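Nitrate transport protein (Xanthomonas axonopodis pv. citri, PDB 3KSX) binds alkanesulfonates in the periplasm, here holding the sulfonate buffer MOPS, and probably delivers them to an ABC-type importer. Local coordinates at residues I184-G196 against L259-R271. Sequence-based numbering, arbitrary orientation.
Sequences IWDPWYSALTLDG and LPPAVVERTLAHR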
loop_
_atom_site.group_PDB
_atom_site.type_symbol
_atom_site.label_atom_id
_atom_site.label_comp_id
_atom_site.label_asym_id
_atom_site.label_seq_id
_atom_site.Cartn_x
_atom_site.Cartn_y
_atom_site.Cartn_z
ATOM N N ILE A 184 9.971 -1.035 3.916
ATOM C CA ILE A 184 9.457 -1.344 2.520
ATOM C C ILE A 184 8.557 -2.560 2.527
ATOM O O ILE A 184 8.477 -3.253 3.517
ATOM C CB ILE A 184 10.648 -1.513 1.503
ATOM C CG1 ILE A 184 10.202 -1.472 0.024
ATOM C CG2 ILE A 184 11.458 -2.844 1.781
ATOM C CD1 ILE A 184 9.479 -0.177 -0.406
ATOM N N TRP A 185 7.874 -2.807 1.444
ATOM C CA TRP A 185 6.943 -3.928 1.403
ATOM C C TRP A 185 7.417 -4.886 0.295
ATOM O O TRP A 185 8.424 -4.636 -0.361
ATOM C CB TRP A 185 5.549 -3.339 1.133
ATOM C CG TRP A 185 5.514 -2.235 0.120
ATOM C CD1 TRP A 185 5.369 -2.346 -1.213
ATOM C CD2 TRP A 185 5.645 -0.818 0.396
ATOM N NE1 TRP A 185 5.399 -1.104 -1.793
ATOM C CE2 TRP A 185 5.604 -0.149 -0.837
ATOM C CE3 TRP A 185 5.820 -0.074 1.559
ATOM C CZ2 TRP A 185 5.617 1.239 -0.941
ATOM C CZ3 TRP A 185 5.927 1.314 1.441
ATOM C CH2 TRP A 185 5.846 1.950 0.195
ATOM N N ASP A 186 6.702 -5.999 0.117
ATOM C CA ASP A 186 6.834 -6.875 -1.044
ATOM C C ASP A 186 6.464 -6.156 -2.357
ATOM O O ASP A 186 5.515 -5.343 -2.400
ATOM C CB ASP A 186 5.971 -8.128 -0.912
ATOM C CG ASP A 186 6.727 -9.307 -0.392
ATOM O OD1 ASP A 186 7.956 -9.397 -0.592
ATOM O OD2 ASP A 186 6.086 -10.142 0.262
ATOM N N PRO A 187 7.187 -6.472 -3.434
ATOM C CA PRO A 187 8.136 -7.618 -3.545
ATOM C C PRO A 187 9.605 -7.333 -3.227
ATOM O O PRO A 187 10.411 -8.248 -3.334
ATOM C CB PRO A 187 8.015 -7.983 -5.036
ATOM C CG PRO A 187 7.951 -6.524 -5.691
ATOM C CD PRO A 187 6.996 -5.771 -4.732
ATOM N N TRP A 188 9.945 -6.089 -2.883
ATOM C CA TRP A 188 11.328 -5.720 -2.512
ATOM C C TRP A 188 11.807 -6.563 -1.323
ATOM O O TRP A 188 12.894 -7.103 -1.369
ATOM C CB TRP A 188 11.459 -4.227 -2.213
ATOM C CG TRP A 188 10.750 -3.347 -3.237
ATOM C CD1 TRP A 188 9.411 -2.925 -3.226
ATOM C CD2 TRP A 188 11.334 -2.773 -4.392
ATOM N NE1 TRP A 188 9.152 -2.150 -4.325
ATOM C CE2 TRP A 188 10.309 -2.031 -5.060
ATOM C CE3 TRP A 188 12.602 -2.826 -4.944
ATOM C CZ2 TRP A 188 10.545 -1.317 -6.243
ATOM C CZ3 TRP A 188 12.843 -2.124 -6.160
ATOM C CH2 TRP A 188 11.817 -1.379 -6.789
ATOM N N TYR A 189 11.002 -6.720 -0.271
ATOM C CA TYR A 189 11.318 -7.646 0.809
ATOM C C TYR A 189 11.764 -9.034 0.302
ATOM O O TYR A 189 12.869 -9.537 0.605
ATOM C CB TYR A 189 10.076 -7.763 1.717
ATOM C CG TYR A 189 10.086 -8.877 2.660
ATOM C CD1 TYR A 189 11.263 -9.238 3.338
ATOM C CD2 TYR A 189 8.911 -9.544 2.970
ATOM C CE1 TYR A 189 11.264 -10.284 4.237
ATOM C CE2 TYR A 189 8.889 -10.559 3.878
ATOM C CZ TYR A 189 10.076 -10.948 4.501
ATOM O OH TYR A 189 10.061 -11.986 5.419
ATOM N N SER A 190 10.912 -9.649 -0.478
ATOM C CA SER A 190 11.237 -11.048 -0.887
ATOM C C SER A 190 12.468 -11.082 -1.781
ATOM O O SER A 190 13.311 -11.980 -1.622
ATOM C CB SER A 190 10.036 -11.694 -1.571
ATOM O OG SER A 190 8.934 -11.862 -0.658
ATOM N N ALA A 191 12.560 -10.121 -2.710
ATOM C CA ALA A 191 13.641 -10.028 -3.750
ATOM C C ALA A 191 15.000 -9.883 -3.057
ATOM O O ALA A 191 15.920 -10.666 -3.331
ATOM C CB ALA A 191 13.371 -8.810 -4.731
ATOM N N LEU A 192 15.107 -8.923 -2.131
ATOM C CA LEU A 192 16.383 -8.600 -1.481
ATOM C C LEU A 192 16.796 -9.650 -0.413
ATOM O O LEU A 192 17.976 -9.912 -0.180
ATOM C CB LEU A 192 16.296 -7.194 -0.867
ATOM C CG LEU A 192 16.621 -6.022 -1.790
ATOM C CD1 LEU A 192 15.602 -5.806 -2.861
ATOM C CD2 LEU A 192 16.740 -4.715 -0.989
ATOM N N THR A 193 15.840 -10.269 0.261
ATOM C CA THR A 193 16.177 -11.261 1.260
ATOM C C THR A 193 16.593 -12.545 0.481
ATOM O O THR A 193 17.514 -13.295 0.907
ATOM C CB THR A 193 15.004 -11.501 2.286
ATOM O OG1 THR A 193 13.797 -11.821 1.578
ATOM C CG2 THR A 193 14.794 -10.256 3.107
ATOM N N LEU A 194 15.973 -12.784 -0.695
ATOM C CA LEU A 194 16.295 -14.025 -1.399
ATOM C C LEU A 194 17.633 -13.940 -2.123
ATOM O O LEU A 194 18.381 -14.961 -2.277
ATOM C CB LEU A 194 15.200 -14.440 -2.368
ATOM C CG LEU A 194 13.996 -15.180 -1.724
ATOM C CD1 LEU A 194 12.986 -15.401 -2.794
ATOM C CD2 LEU A 194 14.259 -16.555 -1.006
ATOM N N ASP A 195 17.986 -12.757 -2.569
ATOM C CA ASP A 195 19.269 -12.650 -3.318
ATOM C C ASP A 195 20.448 -12.313 -2.406
ATOM O O ASP A 195 21.600 -12.156 -2.912
ATOM C CB ASP A 195 19.116 -11.711 -4.519
ATOM C CG ASP A 195 19.160 -10.226 -4.165
ATOM O OD1 ASP A 195 19.372 -9.836 -2.998
ATOM O OD2 ASP A 195 18.960 -9.411 -5.112
ATOM N N GLY A 196 20.192 -12.258 -1.107
ATOM C CA GLY A 196 21.238 -11.974 -0.098
ATOM C C GLY A 196 21.630 -10.519 0.145
ATOM O O GLY A 196 22.508 -10.238 0.973
ATOM N N LEU A 259 10.457 -10.402 -12.265
ATOM C CA LEU A 259 11.029 -10.963 -11.062
ATOM C C LEU A 259 11.060 -12.474 -11.232
ATOM O O LEU A 259 10.200 -13.026 -11.923
ATOM C CB LEU A 259 10.109 -10.624 -9.879
ATOM C CG LEU A 259 10.019 -9.205 -9.306
ATOM C CD1 LEU A 259 9.220 -9.282 -8.054
ATOM C CD2 LEU A 259 11.357 -8.603 -8.985
ATOM N N PRO A 260 12.021 -13.156 -10.583
ATOM C CA PRO A 260 12.094 -14.628 -10.643
ATOM C C PRO A 260 10.855 -15.285 -10.048
ATOM O O PRO A 260 10.289 -14.756 -9.101
ATOM C CB PRO A 260 13.324 -14.963 -9.785
ATOM C CG PRO A 260 14.066 -13.721 -9.648
ATOM C CD PRO A 260 13.134 -12.577 -9.807
ATOM N N PRO A 261 10.423 -16.427 -10.600
ATOM C CA PRO A 261 9.245 -17.095 -10.079
ATOM C C PRO A 261 9.381 -17.409 -8.583
ATOM O O PRO A 261 8.410 -17.294 -7.856
ATOM C CB PRO A 261 9.193 -18.399 -10.882
ATOM C CG PRO A 261 9.776 -18.056 -12.147
ATOM C CD PRO A 261 10.878 -17.044 -11.854
ATOM N N ALA A 262 10.574 -17.807 -8.134
ATOM C CA ALA A 262 10.824 -18.054 -6.699
ATOM C C ALA A 262 10.526 -16.865 -5.780
ATOM O O ALA A 262 10.089 -17.061 -4.673
ATOM C CB ALA A 262 12.243 -18.525 -6.494
ATOM N N VAL A 263 10.787 -15.653 -6.267
ATOM C CA VAL A 263 10.549 -14.404 -5.562
ATOM C C VAL A 263 9.059 -14.179 -5.513
ATOM O O VAL A 263 8.525 -13.937 -4.449
ATOM C CB VAL A 263 11.245 -13.238 -6.287
ATOM C CG1 VAL A 263 10.918 -11.922 -5.657
ATOM C CG2 VAL A 263 12.757 -13.431 -6.274
ATOM N N VAL A 264 8.389 -14.275 -6.659
ATOM C CA VAL A 264 6.932 -14.158 -6.694
ATOM C C VAL A 264 6.229 -15.142 -5.751
ATOM O O VAL A 264 5.268 -14.815 -5.005
ATOM C CB VAL A 264 6.406 -14.342 -8.151
ATOM C CG1 VAL A 264 4.899 -14.182 -8.159
ATOM C CG2 VAL A 264 7.008 -13.338 -9.023
ATOM N N GLU A 265 6.682 -16.382 -5.810
ATOM C CA GLU A 265 6.229 -17.372 -4.897
ATOM C C GLU A 265 6.290 -16.977 -3.404
ATOM O O GLU A 265 5.354 -17.199 -2.645
ATOM C CB GLU A 265 7.161 -18.559 -5.102
ATOM C CG GLU A 265 6.537 -19.691 -5.825
ATOM C CD GLU A 265 6.239 -20.811 -4.872
ATOM O OE1 GLU A 265 5.917 -20.482 -3.699
ATOM O OE2 GLU A 265 6.372 -22.003 -5.270
ATOM N N ARG A 266 7.451 -16.472 -2.982
ATOM C CA ARG A 266 7.695 -15.973 -1.621
ATOM C C ARG A 266 6.703 -14.877 -1.295
ATOM O O ARG A 266 6.111 -14.897 -0.223
ATOM C CB ARG A 266 9.166 -15.479 -1.469
ATOM C CG ARG A 266 9.724 -15.578 -0.032
ATOM C CD ARG A 266 10.264 -17.008 0.344
ATOM N NE ARG A 266 9.480 -18.108 -0.249
ATOM C CZ ARG A 266 8.548 -18.847 0.368
ATOM N NH1 ARG A 266 8.231 -18.655 1.652
ATOM N NH2 ARG A 266 7.927 -19.806 -0.324
ATOM N N THR A 267 6.448 -13.966 -2.243
ATOM C CA THR A 267 5.503 -12.871 -1.954
ATOM C C THR A 267 4.067 -13.403 -1.669
ATOM O O THR A 267 3.336 -12.833 -0.820
ATOM C CB THR A 267 5.483 -11.734 -2.991
ATOM O OG1 THR A 267 4.756 -12.153 -4.155
ATOM C CG2 THR A 267 6.896 -11.199 -3.397
ATOM N N LEU A 268 3.671 -14.501 -2.341
ATOM C CA LEU A 268 2.358 -15.173 -2.059
ATOM C C LEU A 268 2.281 -15.929 -0.736
ATOM O O LEU A 268 1.221 -15.945 -0.060
ATOM C CB LEU A 268 1.928 -16.103 -3.207
ATOM C CG LEU A 268 1.949 -15.520 -4.633
ATOM C CD1 LEU A 268 1.215 -16.466 -5.592
ATOM C CD2 LEU A 268 1.364 -14.112 -4.687
ATOM N N ALA A 269 3.413 -16.507 -0.340
ATOM C CA ALA A 269 3.543 -17.099 0.991
ATOM C C ALA A 269 3.322 -16.091 2.109
ATOM O O ALA A 269 2.904 -16.478 3.189
ATOM C CB ALA A 269 4.872 -17.750 1.155
ATOM N N HIS A 270 3.615 -14.806 1.854
ATOM C CA HIS A 270 3.449 -13.734 2.860
ATOM C C HIS A 270 2.074 -13.119 2.987
ATOM O O HIS A 270 1.880 -12.243 3.842
ATOM C CB HIS A 270 4.391 -12.560 2.584
ATOM C CG HIS A 270 5.831 -12.931 2.589
ATOM N ND1 HIS A 270 6.761 -12.321 1.778
ATOM C CD2 HIS A 270 6.491 -13.895 3.272
ATOM C CE1 HIS A 270 7.945 -12.859 1.997
ATOM N NE2 HIS A 270 7.810 -13.821 2.895
ATOM N N ARG A 271 1.156 -13.485 2.099
ATOM C CA ARG A 271 -0.137 -12.839 2.085
ATOM C C ARG A 271 -1.239 -13.805 2.415
ATOM O O ARG A 271 -1.438 -14.740 1.633
ATOM C CB ARG A 271 -0.459 -12.339 0.682
ATOM C CG ARG A 271 0.378 -11.209 0.196
ATOM C CD ARG A 271 -0.040 -10.933 -1.217
ATOM N NE ARG A 271 -1.461 -10.629 -1.283
ATOM C CZ ARG A 271 -1.943 -9.408 -1.092
ATOM N NH1 ARG A 271 -1.109 -8.379 -0.825
ATOM N NH2 ARG A 271 -3.250 -9.212 -1.161
HETATM O O HOH W 1 3.444 -10.383 0.016
#
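In the two-lobed fold of periplasmic binding proteins, helix 188-194, which follows strand 181-185 of one sheet, packs against helix 261-269, and a His-carboxylate hydrogen bond between His-270 and Asp-186 links the loop leading into the first helix to the C-terminal end region of the second. The axes of these short helices approach to 8.7 Å, with N-to-C directions 127° apart. The Asp-186 carboxylate illustrates how one such group can serve both sides of an interface. His-270 ND1 donates to the syn lone pair of Asp-186 OD2 (2.7 Å, 168°), the imidazole and carboxylate lying nearly coplanar. The other oxygen, Asp-186 OD1, accepts from both Ser-190 N and Ser-190 OG, bonds that hold the carboxylate just ahead of helix 188-194, while a water donates to Asp-186 OD2 and to Thr-267 O. These bonds would probably favour an ionised carboxylate. Tyr-189, its CG anti to the backbone N (chi1 166°), lays its ring nearly parallel to the imidazole on one side, slid so far that the two barely overlap (centroids 4.6 Å apart); Arg-266 O lies over the opposite face. Farther along, the packing turns apolar: Val-263 CG1 rests on the backbone of Ala-191, and Leu-194 CD1 reaches Val-263 CG2 at 4.0 Å. Beyond the cis peptide bond preceding it, Pro-187 sets CB tightly against Leu-259 CD1, at 3.5 Å, and also meets Thr-267 CG2 at 3.8 Å from CB.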